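Local coordinates for protein CyaB (Pseudomonas aeruginosa, PDB 3R5G) that probably makes cyclic AMP from ATP as an adenylate cyclase, through the class III catalytic domain that makes up this chain, at residues A[14-19]-A[109-114]; A[37-42]-A[93-98]; A[53-58]-A[131-136]; A[171-176]-A[187-192]. All coordinates share one frame; numbering follows the deposited sequence.

All four contacts belong to the class III cyclase catalytic domain. Contacts 1, 3 and 4 reach the same sheet, and contact 2 joins two helices packed on it. Contacts 1 and 2 touch: Tyr-39 lies against Ile-17 and Ile-110, and Glu-109 makes a salt bridge to Arg-96. Contact 2 meets contact 3 where Leu-40 packs on Phe-57, and both touch the second subunit. Class III cyclases form active sites at such a dimer interface. Contact 3 holds residues that probably match their adenine-recognising lysine and threonine, and contact 1 an aspartate matching a metal ligand, with centres about 17 Å apart. Contact 4 is about 25 Å from contact 3, centre to centre, across the chain's centre.

Contact 1: A[14-19]-A[109-114]; sequences FSDIRG and EIRMGI
Asp-16 and Arg-111 meet across two antiparallel strands of the class III cyclase sheet. Arg-111 grips the carboxylate side-on, its chain extended from CG to NE. Arg-111 NE reaches Asp-16 OD1 at 3.0 Å, and Arg-111 NH1 reaches Asp-16 OD2 at 3.0 Å. Both oxygens use their syn lone pairs and lie near the guanidinium plane, although the two flat groups are turned 51° apart. OD2 accepts from NE as well.

Arg-18 bends at chi2 and chi3 and lays its guanidinium flat on that of Arg-111, with planes 16° apart. Arg-18 NE and Arg-111 NE, both donors, come within 3.3 Å without bonding. Arg-18 NE adds a weak bond to Asp-16 OD1, so the carboxylate is shared and probably eases the repulsion in the stack. Glu-146, a second acid near Arg-111, is a long, weak partner.

Asp-16 probably stands where class III cyclases keep the first of two metal-binding aspartates; Asp-60, at the place of the second, accepts from Ile-17 N. Here both arginines engage Asp-16. Further out, Arg-111 NH2 is held by the carbonyl of Ser-149, just after helix 137-148. Phe-14, on the same face, packs against that helix. Ser-15, Ile-17, Ile-110 and Met-112 point to the other face, toward helix 74-100 and Tyr-39. In the main chain, Phe-14 N donates to Gly-113 O at 3.0 Å, nearly along the C=O axis.

Contact 2: A[37-42]-A[93-98]; sequences NNYLNE and KVLRQQ
Leu-95 is the side chain that spans the gap between these two helices. Its CG stands anti to its own carbonyl carbon (chi1 -64°), which sends both methyls toward helix 29-50. Leu-95 CD1 comes to the ring edge of Tyr-39, 4.0 Å from Tyr-39 CD1 and near the ring plane. The two side chains cross at about a right angle. Tyr-39 has CG anti to its backbone N (chi1 172°), and its ring continues down to strand 6-18, where it touches Ser-15 and Ile-17.

The helices run nearly antiparallel, with segment axes 11.7 Å apart, so side chains alone bridge them. Both lie over the sheet of the cyclase domain. Asn-37 and Asn-41 hydrogen-bond to the second subunit, and Leu-40 packs on it.

Leu-95 CD2 rests against CG of Glu-42 at 3.9 Å. Glu-42 bends at chi2, and its OE1 is hydrogen-bonded to His-91 NE2. Asn-38 meets the same methyl tip to tip, its ND2 4.1 Å from Leu-95 CD2.

Contact 3: A[53-58]-A[131-136]; sequences TIDKFV and DYTIIG
The side chains of Asp-55 and Thr-133 cross obliquely where two strands cross at 90°. Each projects its polar group anti to its own backbone N: CG of Asp-55 (chi1 -177°) and OG1 of Thr-133. Thr-133 OG1 donates to the syn lone pair of Asp-55 OD2, and the bond is very short at 2.5 Å. Lys-56 curls back over its neighbour, bending at chi3 and chi4. Lys-56 NZ donates to Asp-55 OD1 at 2.7 Å, coming from above the carboxylate plane. One water closes the side-chain group: it accepts from Lys-56 NZ at 2.5 Å and donates to Thr-133 OG1 at 2.6 Å. A second bridges the carbonyls of Asp-55 and Tyr-132. Lys-56 packs on Phe-57 of the second subunit.

In class III adenylyl cyclases, a lysine and an aspartate or threonine placed like Lys-56 and Thr-133 read the adenine base. The pairing is consistent with that role. Asp-55, engaged by both, is probably charged and would hold the lysine and hydroxyl near each other.

Contact 4: A[171-176]-A[187-192]; sequences RDKGQI and IYQVVD
A beta bulge interrupts this hairpin: Lys-173 and Gly-174 together face the single residue Ile-187. Lys-173 N donates to Ile-187 O at 3.0 Å, approaching from above the carbonyl plane. Ile-187 N returns a bond to Gly-174 O at 2.9 Å. An Asx turn accompanies the bulge: Asp-172 OD1 accepts from Gly-174 N through its anti lone pair. Gln-186 donates to the same oxygen. Gly-174 has a positive phi (78°), a value that suits a residue without a side chain.

Before the bulge the pairing is regular antiparallel, with Arg-171 and Gln-189 a hydrogen-bonded pair. Tyr-188 sits opposite Asp-172 and sends its hydroxyl to His-158, while its ring stacks with Tyr-161. Strand 185-190 also pairs with strand 154-157, which ties the hairpin to the rest of the cyclase sheet.

Beside the bulge, Ile-187 crosses Ile-176 at about a right angle, with Ile-176 CG2 3.8 Å from Ile-187 CD1. Lys-173 extends over the amide of Gln-189, its CD 3.5 Å from Gln-189 NE2. Both polar ends then reach Glu-153, and the lysine also reaches Glu-150. Gln-189 OE1 turns the other way, toward Arg-171. A water joins these two: it accepts from Arg-171 NE at 2.8 Å, in the guanidinium plane, and donates to Gln-189 OE1 at 2.8 Å.

Contact 1: A[14-19]-A[109-114]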
loop_
_atom_site.group_PDB
_atom_site.type_symbol
_atom_site.label_atom_id
_atom_site.label_comp_id
_atom_site.label_asym_id
_atom_site.label_seq_id
_atom_site.Cartn_x
_atom_site.Cartn_y
_atom_site.Cartn_z
ATOM N N PHE A 14 -4.807 -4.653 8.635
ATOM C CA PHE A 14 -4.980 -4.443 7.243
ATOM C C PHE A 14 -5.984 -5.374 6.669
ATOM O O PHE A 14 -6.018 -6.552 7.069
ATOM C CB PHE A 14 -3.654 -4.700 6.428
ATOM C CG PHE A 14 -2.605 -3.613 6.575
ATOM C CD1 PHE A 14 -1.769 -3.598 7.626
ATOM C CD2 PHE A 14 -2.545 -2.554 5.641
ATOM C CE1 PHE A 14 -0.747 -2.642 7.728
ATOM C CE2 PHE A 14 -1.614 -1.516 5.822
ATOM C CZ PHE A 14 -0.661 -1.616 6.829
ATOM N N SER A 15 -6.736 -4.928 5.700
ATOM C CA SER A 15 -7.631 -5.857 4.980
ATOM C C SER A 15 -7.706 -5.535 3.524
ATOM O O SER A 15 -7.401 -4.427 3.111
ATOM C CB SER A 15 -9.025 -5.820 5.548
ATOM O OG SER A 15 -9.650 -4.509 5.334
ATOM N N ASP A 16 -8.120 -6.513 2.715
ATOM C CA ASP A 16 -8.502 -6.186 1.357
ATOM C C ASP A 16 -9.596 -7.145 0.907
ATOM O O ASP A 16 -9.948 -8.104 1.654
ATOM C CB ASP A 16 -7.302 -6.233 0.381
ATOM C CG ASP A 16 -6.752 -7.618 0.155
ATOM O OD1 ASP A 16 -7.463 -8.540 -0.216
ATOM O OD2 ASP A 16 -5.539 -7.784 0.392
ATOM N N ILE A 17 -10.165 -6.885 -0.274
ATOM C CA ILE A 17 -11.199 -7.791 -0.811
ATOM C C ILE A 17 -10.645 -8.693 -1.897
ATOM O O ILE A 17 -10.231 -8.226 -2.963
ATOM C CB ILE A 17 -12.378 -6.999 -1.397
ATOM C CG1 ILE A 17 -12.916 -6.065 -0.364
ATOM C CG2 ILE A 17 -13.410 -7.924 -1.885
ATOM C CD1 ILE A 17 -13.847 -4.963 -1.039
ATOM N N ARG A 18 -10.578 -10.001 -1.656
ATOM C CA ARG A 18 -10.127 -10.927 -2.721
ATOM C C ARG A 18 -11.231 -10.994 -3.746
ATOM O O ARG A 18 -12.397 -11.097 -3.391
ATOM C CB ARG A 18 -9.841 -12.321 -2.130
ATOM C CG ARG A 18 -8.645 -12.367 -1.197
ATOM C CD ARG A 18 -7.391 -12.188 -1.994
ATOM N NE ARG A 18 -7.148 -10.774 -2.260
ATOM C CZ ARG A 18 -6.148 -10.330 -3.006
ATOM N NH1 ARG A 18 -5.946 -9.007 -3.228
ATOM N NH2 ARG A 18 -5.341 -11.222 -3.537
ATOM N N GLY A 19 -10.842 -10.877 -5.001
ATOM C CA GLY A 19 -11.819 -10.844 -6.079
ATOM C C GLY A 19 -12.062 -9.431 -6.608
ATOM O O GLY A 19 -12.576 -9.246 -7.750
ATOM N N GLU A 109 -14.426 -11.656 -1.168
ATOM C CA GLU A 109 -14.287 -12.040 0.247
ATOM C C GLU A 109 -13.183 -11.256 0.888
ATOM O O GLU A 109 -12.165 -11.053 0.276
ATOM C CB GLU A 109 -13.949 -13.495 0.424
ATOM C CG GLU A 109 -14.000 -13.847 1.960
ATOM C CD GLU A 109 -15.331 -13.703 2.603
ATOM O OE1 GLU A 109 -16.040 -14.750 2.543
ATOM O OE2 GLU A 109 -15.687 -12.590 3.139
ATOM N N ILE A 110 -13.417 -10.875 2.129
ATOM C CA ILE A 110 -12.430 -10.081 2.843
ATOM C C ILE A 110 -11.361 -10.985 3.385
ATOM O O ILE A 110 -11.621 -12.131 3.762
ATOM C CB ILE A 110 -13.143 -9.241 3.986
ATOM C CG1 ILE A 110 -12.149 -8.234 4.581
ATOM C CG2 ILE A 110 -13.898 -10.223 5.029
ATOM C CD1 ILE A 110 -12.952 -7.391 5.579
ATOM N N ARG A 111 -10.143 -10.471 3.384
ATOM C CA ARG A 111 -9.068 -11.078 4.167
ATOM C C ARG A 111 -8.365 -10.034 4.983
ATOM O O ARG A 111 -8.332 -8.852 4.605
ATOM C CB ARG A 111 -8.107 -11.825 3.270
ATOM C CG ARG A 111 -7.323 -10.924 2.436
ATOM C CD ARG A 111 -6.437 -11.754 1.529
ATOM N NE ARG A 111 -5.700 -10.791 0.703
ATOM C CZ ARG A 111 -4.532 -11.053 0.137
ATOM N NH1 ARG A 111 -3.906 -10.086 -0.534
ATOM N NH2 ARG A 111 -3.988 -12.256 0.268
ATOM N N MET A 112 -7.780 -10.489 6.087
ATOM C CA MET A 112 -7.235 -9.580 7.093
ATOM C C MET A 112 -5.968 -10.067 7.722
ATOM O O MET A 112 -5.850 -11.296 7.940
ATOM C CB MET A 112 -8.286 -9.408 8.239
ATOM C CG MET A 112 -9.599 -8.915 7.641
ATOM S SD MET A 112 -10.869 -8.821 8.963
ATOM C CE MET A 112 -12.014 -9.787 8.194
ATOM N N GLY A 113 -5.095 -9.127 8.099
ATOM C CA GLY A 113 -3.876 -9.425 8.812
ATOM C C GLY A 113 -3.776 -8.490 10.011
ATOM O O GLY A 113 -4.081 -7.292 9.787
ATOM N N ILE A 114 -3.340 -8.947 11.170
ATOM C CA ILE A 114 -3.317 -8.097 12.384
ATOM C C ILE A 114 -2.043 -8.424 13.088
ATOM O O ILE A 114 -1.745 -9.628 13.300
ATOM C CB ILE A 114 -4.569 -8.347 13.239
ATOM C CG1 ILE A 114 -5.795 -8.094 12.392
ATOM C CG2 ILE A 114 -4.500 -7.460 14.475
ATOM C CD1 ILE A 114 -7.132 -8.444 13.170
#

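Contact 2: A[37-42]-A[93-98]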
loop_
_atom_site.group_PDB
_atom_site.type_symbol
_atom_site.label_atom_id
_atom_site.label_comp_id
_atom_site.label_asym_id
_atom_site.label_seq_id
_atom_site.Cartn_x
_atom_site.Cartn_y
_atom_site.Cartn_z
ATOM N N ASN A 37 -17.268 2.481 -2.728
ATOM C CA ASN A 37 -17.515 3.461 -1.735
ATOM C C ASN A 37 -18.488 2.968 -0.628
ATOM O O ASN A 37 -18.313 3.363 0.525
ATOM C CB ASN A 37 -17.989 4.809 -2.388
ATOM C CG ASN A 37 -16.894 5.470 -3.210
ATOM O OD1 ASN A 37 -15.786 5.032 -3.200
ATOM N ND2 ASN A 37 -17.246 6.455 -4.038
ATOM N N ASN A 38 -19.483 2.171 -1.043
ATOM C CA ASN A 38 -20.415 1.561 -0.076
ATOM C C ASN A 38 -19.629 0.688 0.915
ATOM O O ASN A 38 -19.799 0.856 2.118
ATOM C CB ASN A 38 -21.461 0.754 -0.804
ATOM C CG ASN A 38 -22.438 0.027 0.150
ATOM O OD1 ASN A 38 -22.932 0.607 1.112
ATOM N ND2 ASN A 38 -22.780 -1.185 -0.204
ATOM N N TYR A 39 -18.782 -0.132 0.344
ATOM C CA TYR A 39 -17.892 -1.002 1.162
ATOM C C TYR A 39 -17.016 -0.209 2.091
ATOM O O TYR A 39 -16.980 -0.446 3.281
ATOM C CB TYR A 39 -17.035 -1.867 0.241
ATOM C CG TYR A 39 -15.984 -2.625 1.034
ATOM C CD1 TYR A 39 -16.308 -3.799 1.798
ATOM C CD2 TYR A 39 -14.647 -2.192 1.028
ATOM C CE1 TYR A 39 -15.330 -4.453 2.592
ATOM C CE2 TYR A 39 -13.652 -2.864 1.778
ATOM C CZ TYR A 39 -14.024 -3.976 2.582
ATOM O OH TYR A 39 -13.126 -4.680 3.348
ATOM N N LEU A 40 -16.300 0.805 1.561
ATOM C CA LEU A 40 -15.419 1.560 2.408
ATOM C C LEU A 40 -16.198 2.347 3.493
ATOM O O LEU A 40 -15.757 2.509 4.601
ATOM C CB LEU A 40 -14.555 2.503 1.535
ATOM C CG LEU A 40 -13.538 1.792 0.661
ATOM C CD1 LEU A 40 -12.879 2.832 -0.306
ATOM C CD2 LEU A 40 -12.450 0.984 1.433
ATOM N N ASN A 41 -17.401 2.853 3.143
ATOM C CA ASN A 41 -18.194 3.582 4.118
ATOM C C ASN A 41 -18.667 2.618 5.245
ATOM O O ASN A 41 -18.560 2.958 6.394
ATOM C CB ASN A 41 -19.443 4.170 3.428
ATOM C CG ASN A 41 -20.018 5.307 4.210
ATOM O OD1 ASN A 41 -19.331 6.241 4.622
ATOM N ND2 ASN A 41 -21.296 5.163 4.546
ATOM N N GLU A 42 -19.056 1.403 4.819
ATOM C CA GLU A 42 -19.524 0.408 5.848
ATOM C C GLU A 42 -18.394 -0.033 6.728
ATOM O O GLU A 42 -18.537 -0.066 7.935
ATOM C CB GLU A 42 -20.160 -0.828 5.256
ATOM C CG GLU A 42 -21.511 -0.511 4.527
ATOM C CD GLU A 42 -22.564 -0.064 5.542
ATOM O OE1 GLU A 42 -22.914 -0.880 6.420
ATOM O OE2 GLU A 42 -22.995 1.119 5.531
ATOM N N LYS A 93 -20.943 -10.707 4.804
ATOM C CA LYS A 93 -22.025 -11.630 4.308
ATOM C C LYS A 93 -23.240 -10.816 3.916
ATOM O O LYS A 93 -23.925 -11.112 2.911
ATOM C CB LYS A 93 -22.466 -12.614 5.387
ATOM C CG LYS A 93 -21.306 -13.464 5.849
ATOM C CD LYS A 93 -21.819 -14.462 6.892
ATOM C CE LYS A 93 -20.739 -15.472 7.284
ATOM N NZ LYS A 93 -19.360 -14.838 7.239
ATOM N N VAL A 94 -23.547 -9.808 4.716
ATOM C CA VAL A 94 -24.662 -8.915 4.403
ATOM C C VAL A 94 -24.375 -8.168 3.092
ATOM O O VAL A 94 -25.240 -8.071 2.209
ATOM C CB VAL A 94 -24.838 -7.958 5.506
ATOM C CG1 VAL A 94 -26.054 -7.067 5.271
ATOM C CG2 VAL A 94 -25.054 -8.725 6.869
ATOM N N LEU A 95 -23.166 -7.580 2.960
ATOM C CA LEU A 95 -22.898 -6.844 1.774
ATOM C C LEU A 95 -22.964 -7.717 0.547
ATOM O O LEU A 95 -23.423 -7.229 -0.511
ATOM C CB LEU A 95 -21.540 -6.108 1.898
ATOM C CG LEU A 95 -21.493 -5.044 2.998
ATOM C CD1 LEU A 95 -19.999 -4.531 3.068
ATOM C CD2 LEU A 95 -22.491 -3.858 2.829
ATOM N N ARG A 96 -22.438 -8.937 0.627
ATOM C CA ARG A 96 -22.490 -9.858 -0.527
ATOM C C ARG A 96 -23.948 -10.116 -0.932
ATOM O O ARG A 96 -24.226 -10.241 -2.108
ATOM C CB ARG A 96 -21.798 -11.192 -0.300
ATOM C CG ARG A 96 -20.278 -11.110 -0.398
ATOM C CD ARG A 96 -19.708 -12.514 -0.585
ATOM N NE ARG A 96 -19.880 -13.209 0.684
ATOM C CZ ARG A 96 -19.028 -13.118 1.710
ATOM N NH1 ARG A 96 -19.297 -13.727 2.854
ATOM N NH2 ARG A 96 -17.908 -12.432 1.559
ATOM N N GLN A 97 -24.833 -10.253 0.050
ATOM C CA GLN A 97 -26.270 -10.542 -0.268
ATOM C C GLN A 97 -26.836 -9.317 -0.998
ATOM O O GLN A 97 -27.595 -9.406 -1.987
ATOM C CB GLN A 97 -27.090 -10.743 1.015
ATOM C CG GLN A 97 -26.728 -11.992 1.864
ATOM C CD GLN A 97 -27.197 -11.909 3.348
ATOM O OE1 GLN A 97 -28.322 -11.448 3.651
ATOM N NE2 GLN A 97 -26.327 -12.367 4.279
ATOM N N GLN A 98 -26.483 -8.141 -0.533
ATOM C CA GLN A 98 -26.932 -6.944 -1.213
ATOM C C GLN A 98 -26.387 -6.878 -2.625
ATOM O O GLN A 98 -27.121 -6.533 -3.591
ATOM C CB GLN A 98 -26.582 -5.661 -0.459
ATOM C CG GLN A 98 -27.221 -5.620 0.849
ATOM C CD GLN A 98 -26.846 -4.429 1.676
ATOM O OE1 GLN A 98 -25.937 -3.633 1.308
ATOM N NE2 GLN A 98 -27.567 -4.250 2.779
#

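Contact 3: A[53-58]-A[131-136]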
loop_
_atom_site.group_PDB
_atom_site.type_symbol
_atom_site.label_atom_id
_atom_site.label_comp_id
_atom_site.label_asym_id
_atom_site.label_seq_id
_atom_site.Cartn_x
_atom_site.Cartn_y
_atom_site.Cartn_z
ATOM N N THR A 53 -8.541 3.779 14.822
ATOM C CA THR A 53 -8.144 4.946 14.081
ATOM C C THR A 53 -7.933 4.559 12.659
ATOM O O THR A 53 -7.055 3.753 12.302
ATOM C CB THR A 53 -6.786 5.491 14.678
ATOM O OG1 THR A 53 -6.904 5.791 16.114
ATOM C CG2 THR A 53 -6.225 6.689 13.812
ATOM N N ILE A 54 -8.768 5.080 11.800
ATOM C CA ILE A 54 -8.699 4.798 10.379
ATOM C C ILE A 54 -7.554 5.554 9.788
ATOM O O ILE A 54 -7.499 6.822 9.860
ATOM C CB ILE A 54 -10.023 5.056 9.624
ATOM C CG1 ILE A 54 -11.115 4.285 10.316
ATOM C CG2 ILE A 54 -9.837 4.660 8.200
ATOM C CD1 ILE A 54 -12.536 4.759 9.909
ATOM N N ASP A 55 -6.650 4.820 9.158
ATOM C CA ASP A 55 -5.456 5.492 8.669
ATOM C C ASP A 55 -5.675 5.951 7.284
ATOM O O ASP A 55 -5.544 7.152 6.974
ATOM C CB ASP A 55 -4.223 4.611 8.705
ATOM C CG ASP A 55 -2.984 5.373 8.251
ATOM O OD1 ASP A 55 -3.007 5.987 7.146
ATOM O OD2 ASP A 55 -1.994 5.308 8.988
ATOM N N LYS A 56 -6.001 5.034 6.415
ATOM C CA LYS A 56 -6.178 5.365 5.010
ATOM C C LYS A 56 -6.788 4.166 4.337
ATOM O O LYS A 56 -6.858 2.995 4.916
ATOM C CB LYS A 56 -4.854 5.700 4.304
ATOM C CG LYS A 56 -3.912 4.475 4.258
ATOM C CD LYS A 56 -2.615 4.715 3.507
ATOM C CE LYS A 56 -1.934 6.003 3.949
ATOM N NZ LYS A 56 -1.143 5.740 5.157
ATOM N N PHE A 57 -7.309 4.472 3.169
ATOM C CA PHE A 57 -7.702 3.489 2.231
ATOM C C PHE A 57 -6.775 3.590 1.021
ATOM O O PHE A 57 -6.357 4.715 0.558
ATOM C CB PHE A 57 -9.149 3.657 1.754
ATOM C CG PHE A 57 -10.144 3.844 2.849
ATOM C CD1 PHE A 57 -11.006 4.924 2.805
ATOM C CD2 PHE A 57 -10.221 2.985 3.935
ATOM C CE1 PHE A 57 -11.946 5.102 3.844
ATOM C CE2 PHE A 57 -11.145 3.118 4.930
ATOM C CZ PHE A 57 -12.057 4.214 4.888
ATOM N N VAL A 58 -6.417 2.432 0.494
ATOM C CA VAL A 58 -5.660 2.352 -0.752
ATOM C C VAL A 58 -6.461 1.460 -1.676
ATOM O O VAL A 58 -6.380 0.228 -1.581
ATOM C CB VAL A 58 -4.254 1.835 -0.548
ATOM C CG1 VAL A 58 -3.500 1.851 -1.886
ATOM C CG2 VAL A 58 -3.512 2.723 0.494
ATOM N N ASP A 131 0.214 13.654 6.415
ATOM C CA ASP A 131 -0.767 12.825 7.097
ATOM C C ASP A 131 -0.271 12.252 8.408
ATOM O O ASP A 131 0.906 11.954 8.618
ATOM C CB ASP A 131 -1.321 11.764 6.194
ATOM C CG ASP A 131 -2.120 12.354 5.053
ATOM O OD1 ASP A 131 -3.329 12.738 5.257
ATOM O OD2 ASP A 131 -1.504 12.479 3.962
ATOM N N TYR A 132 -1.220 12.110 9.333
ATOM C CA TYR A 132 -0.922 11.480 10.617
ATOM C C TYR A 132 -1.045 9.978 10.422
ATOM O O TYR A 132 -2.104 9.511 9.972
ATOM C CB TYR A 132 -2.074 11.895 11.573
ATOM C CG TYR A 132 -1.807 11.491 12.916
ATOM C CD1 TYR A 132 -0.935 12.229 13.745
ATOM C CD2 TYR A 132 -2.346 10.305 13.410
ATOM C CE1 TYR A 132 -0.671 11.843 15.026
ATOM C CE2 TYR A 132 -2.122 9.919 14.682
ATOM C CZ TYR A 132 -1.273 10.644 15.516
ATOM O OH TYR A 132 -0.979 10.340 16.801
ATOM N N THR A 133 0.046 9.235 10.634
ATOM C CA THR A 133 0.061 7.798 10.205
ATOM C C THR A 133 1.173 7.090 10.951
ATOM O O THR A 133 1.752 7.635 11.883
ATOM C CB THR A 133 0.149 7.696 8.692
ATOM O OG1 THR A 133 0.116 6.312 8.226
ATOM C CG2 THR A 133 1.417 8.411 8.197
ATOM N N ILE A 134 1.462 5.815 10.621
ATOM C CA ILE A 134 2.398 4.999 11.390
ATOM C C ILE A 134 3.299 4.288 10.409
ATOM O O ILE A 134 2.914 4.018 9.227
ATOM C CB ILE A 134 1.606 3.920 12.245
ATOM C CG1 ILE A 134 0.631 3.098 11.352
ATOM C CG2 ILE A 134 0.732 4.699 13.306
ATOM C CD1 ILE A 134 -0.025 1.834 12.159
ATOM N N ILE A 135 4.493 4.015 10.919
ATOM C CA ILE A 135 5.498 3.265 10.152
ATOM C C ILE A 135 6.281 2.326 11.078
ATOM O O ILE A 135 6.332 2.500 12.314
ATOM C CB ILE A 135 6.449 4.261 9.448
ATOM C CG1 ILE A 135 7.246 5.074 10.476
ATOM C CG2 ILE A 135 5.767 5.138 8.469
ATOM C CD1 ILE A 135 8.322 6.103 9.816
ATOM N N GLY A 136 6.975 1.325 10.501
ATOM C CA GLY A 136 7.828 0.476 11.276
ATOM C C GLY A 136 7.678 -0.967 10.832
ATOM O O GLY A 136 6.716 -1.329 10.060
HETATM O O HOH W 1 -3.455 8.956 7.661
HETATM O O HOH W 2 1.172 5.599 5.948
#

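Contact 4: A[171-176]-A[187-192]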
loop_
_atom_site.group_PDB
_atom_site.type_symbol
_atom_site.label_atom_id
_atom_site.label_comp_id
_atom_site.label_asym_id
_atom_site.label_seq_id
_atom_site.Cartn_x
_atom_site.Cartn_y
_atom_site.Cartn_z
ATOM N N ARG A 171 -6.726 -20.525 16.151
ATOM C CA ARG A 171 -6.133 -21.826 15.774
ATOM C C ARG A 171 -4.788 -21.580 15.152
ATOM O O ARG A 171 -4.605 -20.759 14.279
ATOM C CB ARG A 171 -7.046 -22.351 14.682
ATOM C CG ARG A 171 -6.660 -23.711 14.368
ATOM C CD ARG A 171 -7.643 -24.372 13.386
ATOM N NE ARG A 171 -9.026 -23.944 13.220
ATOM C CZ ARG A 171 -10.121 -24.591 13.634
ATOM N NH1 ARG A 171 -11.291 -24.086 13.291
ATOM N NH2 ARG A 171 -10.078 -25.681 14.399
ATOM N N ASP A 172 -3.770 -22.283 15.648
ATOM C CA ASP A 172 -2.421 -22.263 15.056
ATOM C C ASP A 172 -2.398 -22.594 13.575
ATOM O O ASP A 172 -3.029 -23.605 13.137
ATOM C CB ASP A 172 -1.596 -23.298 15.875
ATOM C CG ASP A 172 -0.101 -23.288 15.626
ATOM O OD1 ASP A 172 0.370 -22.840 14.614
ATOM O OD2 ASP A 172 0.619 -23.805 16.577
ATOM N N LYS A 173 -1.765 -21.706 12.794
ATOM C CA LYS A 173 -1.697 -21.962 11.338
ATOM C C LYS A 173 -0.239 -22.076 10.901
ATOM O O LYS A 173 0.133 -21.767 9.744
ATOM C CB LYS A 173 -2.495 -20.923 10.524
ATOM C CG LYS A 173 -2.994 -21.539 9.168
ATOM C CD LYS A 173 -3.336 -20.475 8.149
ATOM C CE LYS A 173 -3.673 -21.210 6.868
ATOM N NZ LYS A 173 -4.176 -20.393 5.773
ATOM N N GLY A 174 0.545 -22.517 11.856
ATOM C CA GLY A 174 2.017 -22.710 11.541
ATOM C C GLY A 174 2.802 -21.388 11.530
ATOM O O GLY A 174 2.576 -20.475 12.327
ATOM N N GLN A 175 3.814 -21.373 10.638
ATOM C CA GLN A 175 4.716 -20.251 10.531
ATOM C C GLN A 175 4.902 -20.057 9.024
ATOM O O GLN A 175 4.899 -20.978 8.238
ATOM C CB GLN A 175 6.070 -20.535 11.230
ATOM C CG GLN A 175 6.042 -20.972 12.632
ATOM C CD GLN A 175 5.562 -22.473 12.814
ATOM O OE1 GLN A 175 6.040 -23.329 12.045
ATOM N NE2 GLN A 175 4.807 -22.791 13.853
ATOM N N ILE A 176 4.943 -18.815 8.633
ATOM C CA ILE A 176 5.078 -18.485 7.242
ATOM C C ILE A 176 6.352 -17.690 6.975
ATOM O O ILE A 176 6.998 -17.071 7.886
ATOM C CB ILE A 176 3.751 -17.812 6.558
ATOM C CG1 ILE A 176 3.229 -16.560 7.305
ATOM C CG2 ILE A 176 2.627 -18.872 6.306
ATOM C CD1 ILE A 176 4.267 -15.762 8.143
ATOM N N ILE A 187 1.915 -17.784 13.307
ATOM C CA ILE A 187 0.594 -17.172 12.878
ATOM C C ILE A 187 -0.577 -17.985 13.369
ATOM O O ILE A 187 -0.472 -19.167 13.711
ATOM C CB ILE A 187 0.475 -16.911 11.420
ATOM C CG1 ILE A 187 0.541 -18.262 10.589
ATOM C CG2 ILE A 187 1.578 -15.816 11.021
ATOM C CD1 ILE A 187 0.161 -18.184 9.144
ATOM N N TYR A 188 -1.743 -17.342 13.537
ATOM C CA TYR A 188 -2.984 -18.008 13.948
ATOM C C TYR A 188 -4.171 -17.498 13.198
ATOM O O TYR A 188 -4.093 -16.335 12.702
ATOM C CB TYR A 188 -3.258 -17.648 15.445
ATOM C CG TYR A 188 -2.169 -18.035 16.432
ATOM C CD1 TYR A 188 -1.060 -17.213 16.546
ATOM C CD2 TYR A 188 -2.243 -19.239 17.165
ATOM C CE1 TYR A 188 0.017 -17.594 17.407
ATOM C CE2 TYR A 188 -1.191 -19.621 18.006
ATOM C CZ TYR A 188 -0.105 -18.756 18.118
ATOM O OH TYR A 188 0.944 -19.121 18.992
ATOM N N GLN A 189 -5.160 -18.317 12.967
ATOM C CA GLN A 189 -6.438 -17.932 12.366
ATOM C C GLN A 189 -7.353 -17.577 13.529
ATOM O O GLN A 189 -7.359 -18.227 14.576
ATOM C CB GLN A 189 -7.052 -19.124 11.612
ATOM C CG GLN A 189 -6.309 -19.524 10.413
ATOM C CD GLN A 189 -6.764 -20.897 9.908
ATOM O OE1 GLN A 189 -6.981 -21.822 10.700
ATOM N NE2 GLN A 189 -6.794 -21.024 8.603
ATOM N N VAL A 190 -8.194 -16.525 13.344
ATOM C CA VAL A 190 -9.196 -16.175 14.317
ATOM C C VAL A 190 -10.530 -16.780 13.909
ATOM O O VAL A 190 -10.937 -16.718 12.727
ATOM C CB VAL A 190 -9.309 -14.592 14.333
ATOM C CG1 VAL A 190 -10.500 -14.228 15.212
ATOM C CG2 VAL A 190 -8.131 -14.021 14.980
ATOM N N VAL A 191 -11.146 -17.457 14.875
ATOM C CA VAL A 191 -12.352 -18.251 14.627
ATOM C C VAL A 191 -13.490 -17.636 15.471
ATOM O O VAL A 191 -13.319 -17.333 16.642
ATOM C CB VAL A 191 -12.115 -19.701 15.069
ATOM C CG1 VAL A 191 -13.371 -20.551 14.993
ATOM C CG2 VAL A 191 -11.043 -20.282 14.196
ATOM N N ASP A 192 -14.622 -17.427 14.849
ATOM C CA ASP A 192 -15.730 -16.809 15.564
ATOM C C ASP A 192 -16.221 -17.728 16.597
ATOM O O ASP A 192 -16.238 -18.978 16.431
ATOM C CB ASP A 192 -16.859 -16.662 14.553
ATOM C CG ASP A 192 -16.594 -15.504 13.576
ATOM O OD1 ASP A 192 -15.479 -14.942 13.570
ATOM O OD2 ASP A 192 -17.537 -15.115 12.842
HETATM O O HOH W 3 -9.681 -22.140 11.201
#